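Local atomic coordinates of cobalamin biosynthesis precorrin-6Y methylase (cbiE) (Archaeoglobus fulgidus, PDB entry 2BB3), a protein that binds S-adenosyl-L-homocysteine and probably methylates a precorrin intermediate, with S-adenosyl-L-methionine as methyl donor, in the biosynthesis of adenosylcobalamin. Residues A131-D136 / R180-E185; P99-L104 / A122-Q127. All blocks are in the same frame, centred on the assembly; numbering follows the deposited sequence. Where two conformers were deposited one is given.

Contact 1: residues A131-D136 / R180-E185; sequences ARLKVD and RVVLLE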
ATOM      1  N   ALA A 131       8.243  -3.987   3.389  1.00 31.00           N
ATOM      2  CA  ALA A 131       8.385  -4.469   4.755  1.00 32.40           C
ATOM      3  C   ALA A 131       9.643  -5.310   4.916  1.00 32.26           C
ATOM      4  O   ALA A 131      10.278  -5.264   5.959  1.00 31.72           O
ATOM      5  CB  ALA A 131       7.162  -5.261   5.170  1.00 32.91           C
ATOM      6  N   ARG A 132      10.009  -6.073   3.889  1.00 35.07           N
ATOM      7  CA  ARG A 132      11.232  -6.888   3.965  1.00 37.93           C
ATOM      8  C   ARG A 132      12.476  -6.004   3.985  1.00 37.76           C
ATOM      9  O   ARG A 132      13.432  -6.294   4.686  1.00 37.08           O
ATOM     10  CB  ARG A 132      11.365  -7.818   2.748  1.00 39.12           C
ATOM     11  CG  ARG A 132      10.308  -8.885   2.631  1.00 42.09           C
ATOM     12  CD  ARG A 132      10.409  -9.927   3.735  1.00 45.46           C
ATOM     13  NE  ARG A 132       9.643 -11.101   3.351  1.00 46.48           N
ATOM     14  CZ  ARG A 132       8.363 -11.296   3.634  1.00 47.04           C
ATOM     15  NH1 ARG A 132       7.698 -10.380   4.333  1.00 47.33           N
ATOM     16  NH2 ARG A 132       7.742 -12.390   3.183  1.00 42.74           N
ATOM     17  N   LEU A 133      12.436  -4.931   3.199  1.00 35.36           N
ATOM     18  CA  LEU A 133      13.548  -3.993   3.041  1.00 34.14           C
ATOM     19  C   LEU A 133      13.632  -2.906   4.097  1.00 34.76           C
ATOM     20  O   LEU A 133      14.657  -2.236   4.201  1.00 32.27           O
ATOM     21  CB  LEU A 133      13.448  -3.286   1.684  1.00 33.77           C
ATOM     22  CG  LEU A 133      13.505  -4.106   0.395  1.00 32.61           C
ATOM     23  CD1 LEU A 133      13.001  -3.269  -0.748  1.00 33.81           C
ATOM     24  CD2 LEU A 133      14.945  -4.545   0.146  1.00 34.04           C
ATOM     25  N   LYS A 134      12.565  -2.726   4.873  1.00 35.74           N
ATOM     26  CA  LYS A 134      12.525  -1.665   5.891  1.00 36.87           C
ATOM     27  C   LYS A 134      12.613  -0.307   5.180  1.00 35.72           C
ATOM     28  O   LYS A 134      13.283   0.608   5.656  1.00 39.84           O
ATOM     29  CB  LYS A 134      13.701  -1.785   6.886  1.00 38.93           C
ATOM     30  CG  LYS A 134      13.831  -3.130   7.580  1.00 42.30           C
ATOM     31  CD  LYS A 134      12.573  -3.478   8.373  1.00 44.22           C
ATOM     32  CE  LYS A 134      12.732  -4.795   9.096  1.00 48.30           C
ATOM     33  NZ  LYS A 134      13.904  -4.794  10.006  1.00 47.92           N
ATOM     34  N   VAL A 135      11.943  -0.184   4.039  1.00 33.89           N
ATOM     35  CA  VAL A 135      11.956   1.059   3.271  1.00 30.64           C
ATOM     36  C   VAL A 135      10.563   1.679   3.223  1.00 29.90           C
ATOM     37  O   VAL A 135       9.572   0.969   3.071  1.00 30.03           O
ATOM     38  CB  VAL A 135      12.468   0.810   1.822  1.00 29.12           C
ATOM     39  CG1 VAL A 135      12.308   2.074   0.984  1.00 24.89           C
ATOM     40  CG2 VAL A 135      13.959   0.400   1.868  1.00 32.08           C
ATOM     41  N   ASP A 136      10.483   2.999   3.365  0.51 28.23           N
ATOM     42  CA  ASP A 136       9.191   3.684   3.352  0.54 29.47           C
ATOM     43  C   ASP A 136       8.704   3.915   1.923  0.51 28.92           C
ATOM     44  O   ASP A 136       9.509   4.123   1.011  0.59 29.36           O
ATOM     45  CB  ASP A 136       9.290   5.035   4.095  0.50 25.96           C
ATOM     46  CG  ASP A 136       7.945   5.532   4.593  0.48 25.70           C
ATOM     47  OD1 ASP A 136       7.228   6.243   3.846  0.74 23.76           O
ATOM     48  OD2 ASP A 136       7.597   5.209   5.748  0.66 24.72           O
ATOM     49  N   ARG A 180      23.279  -1.844  -8.803  1.00 51.61           N
ATOM     50  CA  ARG A 180      23.002  -2.898  -7.857  1.00 49.89           C
ATOM     51  C   ARG A 180      21.484  -3.018  -7.762  1.00 47.48           C
ATOM     52  O   ARG A 180      20.784  -2.020  -7.663  1.00 45.44           O
ATOM     53  CB  ARG A 180      23.587  -2.555  -6.482  1.00 55.56           C
ATOM     54  CG  ARG A 180      23.180  -3.549  -5.392  1.00 61.14           C
ATOM     55  CD  ARG A 180      23.891  -3.316  -4.059  1.00 65.74           C
ATOM     56  NE  ARG A 180      25.283  -3.770  -4.089  1.00 71.22           N
ATOM     57  CZ  ARG A 180      26.069  -3.861  -3.021  1.00 73.59           C
ATOM     58  NH1 ARG A 180      25.607  -3.526  -1.820  1.00 75.64           N
ATOM     59  NH2 ARG A 180      27.317  -4.295  -3.155  1.00 74.91           N
ATOM     60  N   VAL A 181      20.972  -4.235  -7.820  1.00 42.70           N
ATOM     61  CA  VAL A 181      19.545  -4.422  -7.705  1.00 40.42           C
ATOM     62  C   VAL A 181      19.270  -5.527  -6.702  1.00 39.78           C
ATOM     63  O   VAL A 181      20.129  -6.377  -6.457  1.00 36.41           O
ATOM     64  CB  VAL A 181      18.894  -4.793  -9.074  1.00 40.47           C
ATOM     65  CG1 VAL A 181      19.146  -3.683 -10.090  1.00 38.69           C
ATOM     66  CG2 VAL A 181      19.430  -6.115  -9.583  1.00 40.33           C
ATOM     67  N   VAL A 182      18.090  -5.472  -6.087  1.00 36.71           N
ATOM     68  CA  VAL A 182      17.669  -6.490  -5.145  1.00 34.55           C
ATOM     69  C   VAL A 182      16.399  -7.058  -5.781  1.00 36.40           C
ATOM     70  O   VAL A 182      15.489  -6.314  -6.141  1.00 35.54           O
ATOM     71  CB  VAL A 182      17.344  -5.905  -3.743  1.00 35.12           C
ATOM     72  CG1 VAL A 182      16.829  -7.001  -2.822  1.00 34.59           C
ATOM     73  CG2 VAL A 182      18.587  -5.259  -3.135  1.00 35.11           C
ATOM     74  N   LEU A 183      16.360  -8.380  -5.932  1.00 37.04           N
ATOM     75  CA  LEU A 183      15.234  -9.076  -6.535  1.00 33.04           C
ATOM     76  C   LEU A 183      14.437  -9.764  -5.438  1.00 35.00           C
ATOM     77  O   LEU A 183      14.982 -10.596  -4.710  1.00 35.57           O
ATOM     78  CB  LEU A 183      15.735 -10.138  -7.527  1.00 31.30           C
ATOM     79  CG  LEU A 183      16.667  -9.676  -8.654  1.00 30.82           C
ATOM     80  CD1 LEU A 183      17.073 -10.842  -9.561  1.00 29.55           C
ATOM     81  CD2 LEU A 183      15.981  -8.616  -9.470  1.00 28.38           C
ATOM     82  N   LEU A 184      13.158  -9.410  -5.308  1.00 33.32           N
ATOM     83  CA  LEU A 184      12.309 -10.062  -4.318  1.00 34.02           C
ATOM     84  C   LEU A 184      11.344 -10.912  -5.147  1.00 33.34           C
ATOM     85  O   LEU A 184      10.444 -10.406  -5.802  1.00 33.02           O
ATOM     86  CB  LEU A 184      11.602  -9.029  -3.424  1.00 33.51           C
ATOM     87  CG  LEU A 184      12.653  -8.150  -2.728  1.00 34.49           C
ATOM     88  CD1 LEU A 184      12.768  -6.829  -3.470  1.00 35.27           C
ATOM     89  CD2 LEU A 184      12.309  -7.915  -1.267  1.00 33.74           C
ATOM     90  N   GLU A 185      11.588 -12.218  -5.129  1.00 33.59           N
ATOM     91  CA  GLU A 185      10.834 -13.177  -5.909  1.00 32.61           C
ATOM     92  C   GLU A 185       9.849 -14.016  -5.139  1.00 33.77           C
ATOM     93  O   GLU A 185      10.153 -14.545  -4.058  1.00 33.12           O
ATOM     94  CB  GLU A 185      11.810 -14.124  -6.620  1.00 31.33           C
ATOM     95  CG  GLU A 185      12.861 -13.396  -7.421  1.00 33.80           C
ATOM     96  CD  GLU A 185      13.933 -14.322  -7.967  1.00 37.61           C
ATOM     97  OE1 GLU A 185      14.576 -15.036  -7.162  1.00 41.66           O
ATOM     98  OE2 GLU A 185      14.135 -14.337  -9.201  1.00 36.99           O
TER
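Leu133 and Leu184 meet where the last turn of helix 125-133 lies over strand 180-185, a helix-on-sheet packing within the alpha-beta-alpha architecture of the tetrapyrrole methylases. The strand belongs to a mixed sheet, and its residues Val182 and Leu184, two positions apart, present their side chains to the helix from the same face. Leu133 points back at them and is shared by both. Its branch point comes up against one methyl of Leu184, CG to CD2 at 4.3 Å, while one arm reaches along the strand to Val182, CD2 to CG1 at 4.3 Å. The Val182 methyl is delivered by a first torsion that sets CG1 opposite the backbone N (chi1 177°) and brings it to the helix side.

Leu184 CD2 is the common point of the packing, since it also lies 4.1 Å from Arg132 CB. No hydrogen bond crosses the interface, and the spacing of the backbones, 8.9 Å from Arg132 CA to Leu184 CA, leaves the work to apolar groups. Phe212, on the adjoining strand 209-213, packs against both Leu133 and Val182 and extends this apolar layer. Leu184 in turn lines the pocket of the bound S-adenosyl-L-homocysteine. Arg132 gives only the root of its side chain to the contact: the chain bends at chi2 (-68°), carrying the guanidinium away from Leu184, and NH2 forms a salt bridge with Glu192 OE2.

Contact 2: residues P99-L104 / A122-Q127; sequences PMVAGL and AISSVQ. With SAH (S-adenosyl-L-homocysteine), chain C.
Val101 turns its isopropyl group across to the start of helix 125-133 and divides it between two partners: CG2 rests on Ser124 CB at 3.9 Å, and CG1 meets Val126 CG2 at 4.0 Å. With CG1 anti to the backbone N (chi1 172°), both methyls face the helix, while CB lies 3.4 Å from OXT of the bound S-adenosyl-L-homocysteine. An alanine here would lack both methyls, and losing their contacts with Ser124 CB and Val126 CG2 would probably open a gap between loop 99-104 and the helix start. Ser124 is the N-cap, and with Gln127 it makes a capping box: Gln127 N donates to Ser124 OG over 3.2 Å, and Ser124 N donates to Gln127 OE1 over 2.9 Å, from above the amide plane. The first torsion of Ser124 (66°) holds OG between its own N and carbonyl carbon, where it can accept that bond. Ser125 then grips the ligand carboxylate twice. Its N reaches SAH O at 3.0 Å in an almost straight bond (175°), and its OG donates to the same oxygen; the positive end of the helix probably adds to this hold. The ligand's amino N, for its part, donates to Val101 O over 3.2 Å.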
ATOM      1  N   PRO A  99      -5.830  -3.854  -5.547  1.00 27.11           N
ATOM      2  CA  PRO A  99      -6.419  -3.492  -6.847  1.00 30.56           C
ATOM      3  C   PRO A  99      -5.837  -2.249  -7.528  1.00 33.19           C
ATOM      4  O   PRO A  99      -5.786  -2.165  -8.746  1.00 33.54           O
ATOM      5  CB  PRO A  99      -7.909  -3.305  -6.521  1.00 30.70           C
ATOM      6  CG  PRO A  99      -8.109  -4.058  -5.209  1.00 30.67           C
ATOM      7  CD  PRO A  99      -6.837  -3.793  -4.472  1.00 28.98           C
HETATM    8  N   MSE A 100      -5.403  -1.280  -6.740  1.00 33.85           N
HETATM    9  CA  MSE A 100      -4.856  -0.059  -7.306  1.00 33.94           C
HETATM   10  C   MSE A 100      -3.316  -0.045  -7.369  1.00 35.98           C
HETATM   11  O   MSE A 100      -2.685   0.987  -7.151  1.00 37.64           O
HETATM   12  CB  MSE A 100      -5.377   1.148  -6.530  1.00 37.22           C
HETATM   13  CG  MSE A 100      -6.851   1.514  -6.826  1.00 41.94           C
HETATM   14 SE   MSE A 100      -7.187   1.975  -8.721  0.89 49.62          SE
HETATM   15  CE  MSE A 100      -7.984   0.284  -9.224  1.00 42.93           C
ATOM     16  N   VAL A 101      -2.725  -1.214  -7.604  1.00 33.32           N
ATOM     17  CA  VAL A 101      -1.284  -1.330  -7.792  1.00 33.15           C
ATOM     18  C   VAL A 101      -1.137  -2.174  -9.061  1.00 34.44           C
ATOM     19  O   VAL A 101      -1.393  -3.381  -9.040  1.00 35.93           O
ATOM     20  CB  VAL A 101      -0.549  -2.085  -6.639  1.00 30.68           C
ATOM     21  CG1 VAL A 101       0.897  -2.312  -7.036  1.00 29.73           C
ATOM     22  CG2 VAL A 101      -0.631  -1.298  -5.331  1.00 26.90           C
ATOM     23  N   ALA A 102      -0.748  -1.531 -10.159  1.00 34.18           N
ATOM     24  CA  ALA A 102      -0.583  -2.217 -11.435  1.00 35.22           C
ATOM     25  C   ALA A 102      -1.852  -2.998 -11.686  1.00 38.46           C
ATOM     26  O   ALA A 102      -1.814  -4.141 -12.151  1.00 38.58           O
ATOM     27  CB  ALA A 102       0.596  -3.159 -11.380  1.00 32.89           C
ATOM     28  N   GLY A 103      -2.979  -2.387 -11.349  1.00 39.57           N
ATOM     29  CA  GLY A 103      -4.241  -3.083 -11.511  1.00 42.67           C
ATOM     30  C   GLY A 103      -5.055  -2.706 -12.734  1.00 43.46           C
ATOM     31  O   GLY A 103      -4.521  -2.439 -13.815  1.00 42.15           O
ATOM     32  N   LEU A 104      -6.365  -2.677 -12.536  1.00 43.59           N
ATOM     33  CA  LEU A 104      -7.311  -2.389 -13.591  1.00 44.94           C
ATOM     34  C   LEU A 104      -7.553  -0.903 -13.832  1.00 45.06           C
ATOM     35  O   LEU A 104      -8.218  -0.538 -14.779  1.00 45.57           O
ATOM     36  CB  LEU A 104      -8.648  -3.080 -13.269  1.00 44.86           C
ATOM     37  CG  LEU A 104      -8.595  -4.614 -13.216  1.00 46.91           C
ATOM     38  CD1 LEU A 104      -9.965  -5.162 -12.843  1.00 48.32           C
ATOM     39  CD2 LEU A 104      -8.132  -5.183 -14.561  1.00 47.70           C
ATOM     40  N   ALA A 122      -6.257  -4.031  -0.442  1.00 33.17           N
ATOM     41  CA  ALA A 122      -5.719  -5.224   0.206  1.00 31.73           C
ATOM     42  C   ALA A 122      -4.201  -5.017   0.257  1.00 32.17           C
ATOM     43  O   ALA A 122      -3.706  -4.028  -0.262  1.00 33.81           O
ATOM     44  CB  ALA A 122      -6.072  -6.477  -0.595  1.00 32.28           C
ATOM     45  N   ILE A 123      -3.466  -5.945   0.853  1.00 31.48           N
ATOM     46  CA  ILE A 123      -2.021  -5.811   0.935  1.00 31.32           C
ATOM     47  C   ILE A 123      -1.317  -6.236  -0.352  1.00 31.50           C
ATOM     48  O   ILE A 123      -1.518  -7.338  -0.856  1.00 28.14           O
ATOM     49  CB  ILE A 123      -1.516  -6.574   2.179  1.00 33.02           C
ATOM     50  CG1 ILE A 123      -1.923  -5.730   3.411  1.00 32.68           C
ATOM     51  CG2 ILE A 123       0.003  -6.804   2.122  1.00 28.88           C
ATOM     52  CD1 ILE A 123      -2.022  -6.491   4.645  1.00 37.58           C
ATOM     53  N   SER A 124      -0.512  -5.328  -0.898  1.00 29.84           N
ATOM     54  CA  SER A 124       0.177  -5.575  -2.157  1.00 30.24           C
ATOM     55  C   SER A 124       1.566  -6.155  -2.005  1.00 29.27           C
ATOM     56  O   SER A 124       2.157  -6.108  -0.929  1.00 30.39           O
ATOM     57  CB  SER A 124       0.272  -4.280  -2.973  1.00 31.14           C
ATOM     58  OG  SER A 124       1.098  -3.340  -2.326  1.00 35.32           O
ATOM     59  N   SER A 125       2.089  -6.689  -3.104  1.00 26.36           N
ATOM     60  CA  SER A 125       3.418  -7.272  -3.090  1.00 30.47           C
ATOM     61  C   SER A 125       4.381  -6.119  -2.834  1.00 30.45           C
ATOM     62  O   SER A 125       5.492  -6.309  -2.315  1.00 33.71           O
ATOM     63  CB  SER A 125       3.718  -7.965  -4.426  1.00 25.64           C
ATOM     64  OG  SER A 125       3.562  -7.081  -5.520  1.00 31.68           O
ATOM     65  N   VAL A 126       3.951  -4.922  -3.206  1.00 29.84           N
ATOM     66  CA  VAL A 126       4.754  -3.739  -2.975  1.00 28.89           C
ATOM     67  C   VAL A 126       4.932  -3.546  -1.474  1.00 29.91           C
ATOM     68  O   VAL A 126       6.042  -3.309  -1.001  1.00 29.35           O
ATOM     69  CB  VAL A 126       4.111  -2.474  -3.605  1.00 29.96           C
ATOM     70  CG1 VAL A 126       4.719  -1.193  -2.945  1.00 29.26           C
ATOM     71  CG2 VAL A 126       4.381  -2.465  -5.113  1.00 26.13           C
ATOM     72  N   GLN A 127       3.849  -3.665  -0.720  1.00 29.57           N
ATOM     73  CA  GLN A 127       3.937  -3.519   0.730  1.00 29.79           C
ATOM     74  C   GLN A 127       4.775  -4.605   1.377  1.00 30.39           C
ATOM     75  O   GLN A 127       5.557  -4.337   2.302  1.00 30.97           O
ATOM     76  CB  GLN A 127       2.541  -3.546   1.356  1.00 30.42           C
ATOM     77  CG  GLN A 127       1.778  -2.253   1.215  1.00 28.01           C
ATOM     78  CD  GLN A 127       0.327  -2.429   1.548  1.00 29.65           C
ATOM     79  OE1 GLN A 127      -0.452  -2.892   0.714  1.00 27.15           O
ATOM     80  NE2 GLN A 127      -0.049  -2.091   2.787  1.00 27.84           N
TER
HETATM   81  N   SAH C 201      -2.176  -6.142  -7.650  1.00 34.82           N
HETATM   82  CA  SAH C 201      -0.943  -6.748  -7.342  1.00 35.15           C
HETATM   83  CB  SAH C 201       0.056  -6.608  -8.489  1.00 36.69           C
HETATM   84  CG  SAH C 201      -0.209  -7.119  -9.898  1.00 37.97           C
HETATM   85  SD  SAH C 201       0.856  -6.607 -11.220  1.00 40.17           S
HETATM   86  C   SAH C 201      -0.486  -6.212  -6.034  1.00 36.43           C
HETATM   87  O   SAH C 201       0.409  -6.840  -5.632  1.00 37.81           O
HETATM   88  OXT SAH C 201      -0.983  -5.242  -5.530  1.00 38.62           O
HETATM   89  C5' SAH C 201       1.730  -8.133 -11.031  1.00 41.59           C
HETATM   90  C4' SAH C 201       3.165  -7.993 -10.557  1.00 40.98           C
HETATM   91  O4' SAH C 201       3.293  -7.825  -9.199  1.00 38.14           O
HETATM   92  C3' SAH C 201       4.120  -9.071 -10.969  1.00 39.84           C
HETATM   93  O3' SAH C 201       4.590  -8.951 -12.245  1.00 39.85           O
HETATM   94  C2' SAH C 201       5.181  -8.889  -9.944  1.00 39.34           C
HETATM   95  O2' SAH C 201       6.134  -8.000 -10.336  1.00 38.44           O
HETATM   96  C1' SAH C 201       4.468  -8.339  -8.763  1.00 38.14           C
HETATM   97  N9  SAH C 201       4.145  -9.388  -7.825  1.00 39.17           N
HETATM   98  C8  SAH C 201       2.950  -9.840  -7.593  1.00 35.42           C
HETATM   99  N7  SAH C 201       2.953 -10.734  -6.668  1.00 38.20           N
HETATM  100  C5  SAH C 201       4.161 -10.874  -6.279  1.00 36.02           C
HETATM  101  C6  SAH C 201       4.714 -11.669  -5.331  1.00 36.43           C
HETATM  102  N6  SAH C 201       4.044 -12.506  -4.626  1.00 31.50           N
HETATM  103  N1  SAH C 201       6.013 -11.585  -5.132  1.00 38.33           N
HETATM  104  C2  SAH C 201       6.754 -10.742  -5.857  1.00 37.26           C
HETATM  105  N3  SAH C 201       6.192  -9.975  -6.762  1.00 37.45           N
HETATM  106  C4  SAH C 201       4.920 -10.038  -6.989  1.00 35.91           C

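The two contacts lie 16 Å apart, between centres, and share helix 125-133: contact 2 uses its beginning, contact 1 its end. Along the chain they come in series, 99-104 and 122-127 before 131-136 and 180-185. The helix thus follows the parallel sheet, whose edge strand 116-120 leads into it, and runs to the mixed sheet containing strand 180-185, with S-adenosyl-L-homocysteine bound between the two halves. The dimer ties the regions together a second time. Asp136, the last residue of segment 131-136 in contact 1, accepts hydrogen bonds from Ala102 N and Gly103 N of the second subunit, in the loop that forms contact 2 there, and the arrangement is reciprocal.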